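Local coordinates for protein predicted acetamidase/formamidase (Thermoanaerobacter tengcongensis, PDB 3TKK) that probably hydrolyses carbon-nitrogen bonds of linear amides and binds zinc and calcium ions, at residues A240-I243 / A244-M248. Residues are numbered along the deposited sequence; the frame is centred on the assembly and turned at random.
Sequences AVEI and AVHDM
V241 and V245, one turn apart on helix 237-255, run alongside each other, their side chains directed alike, with CG1 of V241 4.2 Å from CG2 of V245. The same methyl comes closer still to the backbone, CG2 of V245 lying 3.2 Å from O of V241, because the first torsion (177° to CG1) leaves CG2 beside its own backbone N, facing back down the helix. That same oxygen accepts the amide N of V245 at 2.9 Å. A244 N to A240 O repeats the i to i+4 bond, at 176°, as expected of a regular alpha-helix; D247 N to I243 O is more bent, at 145°. This V241-V245 side, with the small A240 and A244, is buried.

The loose side carries E242, which is exposed, and H246, partly exposed. CG of E242 stands 3.4 Å from CD2 of H246, beside the ring and somewhat off its plane, though the ring's exact placement here is doubtful. The carboxylate and imidazole planes are almost perpendicular; OE1 of E242 and NE2 of H246 remain 4.8 Å apart, not in contact. Between these extremes, CG2 of I243 runs alongside D247 and meets its OD2 at 3.4 Å, an oxygen whose hydrogen bond comes from N219.

A240, V241 and V245 pack on strand 283-290 through A285 and F287, and I243 rests on A232 and A234 of strand 227-234. The second subunit adds I275 against V241, V100 against V245 and N103 against H246, placing this helix between its own sheet and the dimer partner.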
ATOM      1  N   ALA A 240       4.462  11.862  -0.001  1.00 19.78           N
ATOM      2  CA  ALA A 240       3.209  11.798  -0.652  1.00 19.81           C
ATOM      3  C   ALA A 240       2.239  11.246   0.370  1.00 19.16           C
ATOM      4  O   ALA A 240       1.063  11.630   0.398  1.00 20.82           O
ATOM      5  CB  ALA A 240       3.204  10.965  -2.043  1.00 18.23           C
ATOM      6  N   VAL A 241       2.668  10.283   1.152  1.00 19.14           N
ATOM      7  CA  VAL A 241       1.706   9.652   2.091  1.00 19.24           C
ATOM      8  C   VAL A 241       1.230  10.701   3.128  1.00 20.94           C
ATOM      9  O   VAL A 241       0.013  10.833   3.471  1.00 20.47           O
ATOM     10  CB  VAL A 241       2.416   8.506   2.869  1.00 19.26           C
ATOM     11  CG1 VAL A 241       1.672   8.225   4.217  1.00 19.88           C
ATOM     12  CG2 VAL A 241       2.541   7.211   2.024  1.00 18.40           C
ATOM     13  N   GLU A 242       2.196  11.514   3.580  1.00 20.99           N
ATOM     14  CA  GLU A 242       1.862  12.547   4.534  1.00 24.01           C
ATOM     15  C   GLU A 242       0.796  13.546   3.972  1.00 25.72           C
ATOM     16  O   GLU A 242      -0.117  13.961   4.692  1.00 26.77           O
ATOM     17  CB  GLU A 242       3.138  13.360   4.958  1.00 28.92           C
ATOM     18  CG  GLU A 242       2.744  14.726   5.378  1.00 39.36           C
ATOM     19  CD  GLU A 242       3.843  15.876   5.307  1.00 46.70           C
ATOM     20  OE1 GLU A 242       4.822  15.760   6.068  1.00 45.64           O
ATOM     21  OE2 GLU A 242       3.646  16.885   4.494  1.00 50.65           O
ATOM     22  N   ILE A 243       0.920  13.930   2.691  1.00 21.96           N
ATOM     23  CA  ILE A 243      -0.023  14.835   2.120  1.00 21.84           C
ATOM     24  C   ILE A 243      -1.374  14.111   2.063  1.00 21.34           C
ATOM     25  O   ILE A 243      -2.401  14.696   2.487  1.00 24.74           O
ATOM     26  CB  ILE A 243       0.379  15.255   0.672  1.00 21.32           C
ATOM     27  CG1 ILE A 243       1.650  16.237   0.777  1.00 22.23           C
ATOM     28  CG2 ILE A 243      -0.853  15.980  -0.013  1.00 21.34           C
ATOM     29  CD1 ILE A 243       2.518  16.204  -0.596  1.00 21.71           C
ATOM     30  N   ALA A 244      -1.408  12.932   1.500  1.00 20.37           N
ATOM     31  CA  ALA A 244      -2.685  12.166   1.440  1.00 21.05           C
ATOM     32  C   ALA A 244      -3.413  12.089   2.767  1.00 20.92           C
ATOM     33  O   ALA A 244      -4.611  12.302   2.782  1.00 23.39           O
ATOM     34  CB  ALA A 244      -2.572  10.762   0.814  1.00 19.11           C
ATOM     35  N   VAL A 245      -2.715  11.750   3.826  1.00 21.33           N
ATOM     36  CA  VAL A 245      -3.322  11.666   5.157  1.00 22.32           C
ATOM     37  C   VAL A 245      -3.843  12.989   5.630  1.00 23.60           C
ATOM     38  O   VAL A 245      -4.956  13.063   6.115  1.00 24.12           O
ATOM     39  CB  VAL A 245      -2.258  11.083   6.172  1.00 23.31           C
ATOM     40  CG1 VAL A 245      -2.721  10.987   7.647  1.00 23.81           C
ATOM     41  CG2 VAL A 245      -1.927   9.728   5.720  1.00 21.65           C
ATOM     42  N   HIS A 246      -3.031  14.059   5.507  1.00 23.79           N
ATOM     43  CA  HIS A 246      -3.504  15.360   5.892  1.00 26.09           C
ATOM     44  C   HIS A 246      -4.745  15.806   5.140  1.00 24.90           C
ATOM     45  O   HIS A 246      -5.595  16.483   5.754  1.00 26.03           O
ATOM     46  CB  HIS A 246      -2.380  16.468   5.782  1.00 27.05           C
ATOM     47  CG  HIS A 246      -1.323  16.342   6.837  1.00 28.36           C
ATOM     48  ND1 HIS A 246      -1.336  17.086   7.996  1.00 31.82           N
ATOM     49  CD2 HIS A 246      -0.169  15.637   6.861  1.00 26.06           C
ATOM     50  CE1 HIS A 246      -0.311  16.749   8.751  1.00 28.16           C
ATOM     51  NE2 HIS A 246       0.440  15.924   8.051  1.00 31.33           N
ATOM     52  N   ASP A 247      -4.874  15.453   3.839  1.00 23.72           N
ATOM     53  CA  ASP A 247      -5.959  15.957   3.041  1.00 23.72           C
ATOM     54  C   ASP A 247      -7.199  15.199   3.554  1.00 24.12           C
ATOM     55  O   ASP A 247      -8.245  15.820   3.660  1.00 24.82           O
ATOM     56  CB  ASP A 247      -5.797  15.738   1.489  1.00 22.51           C
ATOM     57  CG  ASP A 247      -4.715  16.656   0.854  1.00 25.70           C
ATOM     58  OD1 ASP A 247      -4.365  17.777   1.376  1.00 23.50           O
ATOM     59  OD2 ASP A 247      -4.207  16.228  -0.183  1.00 21.71           O
ATOM     60  N   MET A 248      -7.101  13.881   3.807  1.00 23.46           N
ATOM     61  CA  MET A 248      -8.171  13.176   4.443  1.00 24.01           C
ATOM     62  C   MET A 248      -8.529  13.694   5.845  1.00 25.78           C
ATOM     63  O   MET A 248      -9.752  13.661   6.202  1.00 26.41           O
ATOM     64  CB  MET A 248      -7.969  11.652   4.514  1.00 24.19           C
ATOM     65  CG  MET A 248      -9.264  10.923   4.862  1.00 23.95           C
ATOM     66  SD  MET A 248     -10.447  10.692   3.544  1.00 24.38           S
ATOM     67  CE  MET A 248      -9.831   9.142   2.758  1.00 22.27           C
TER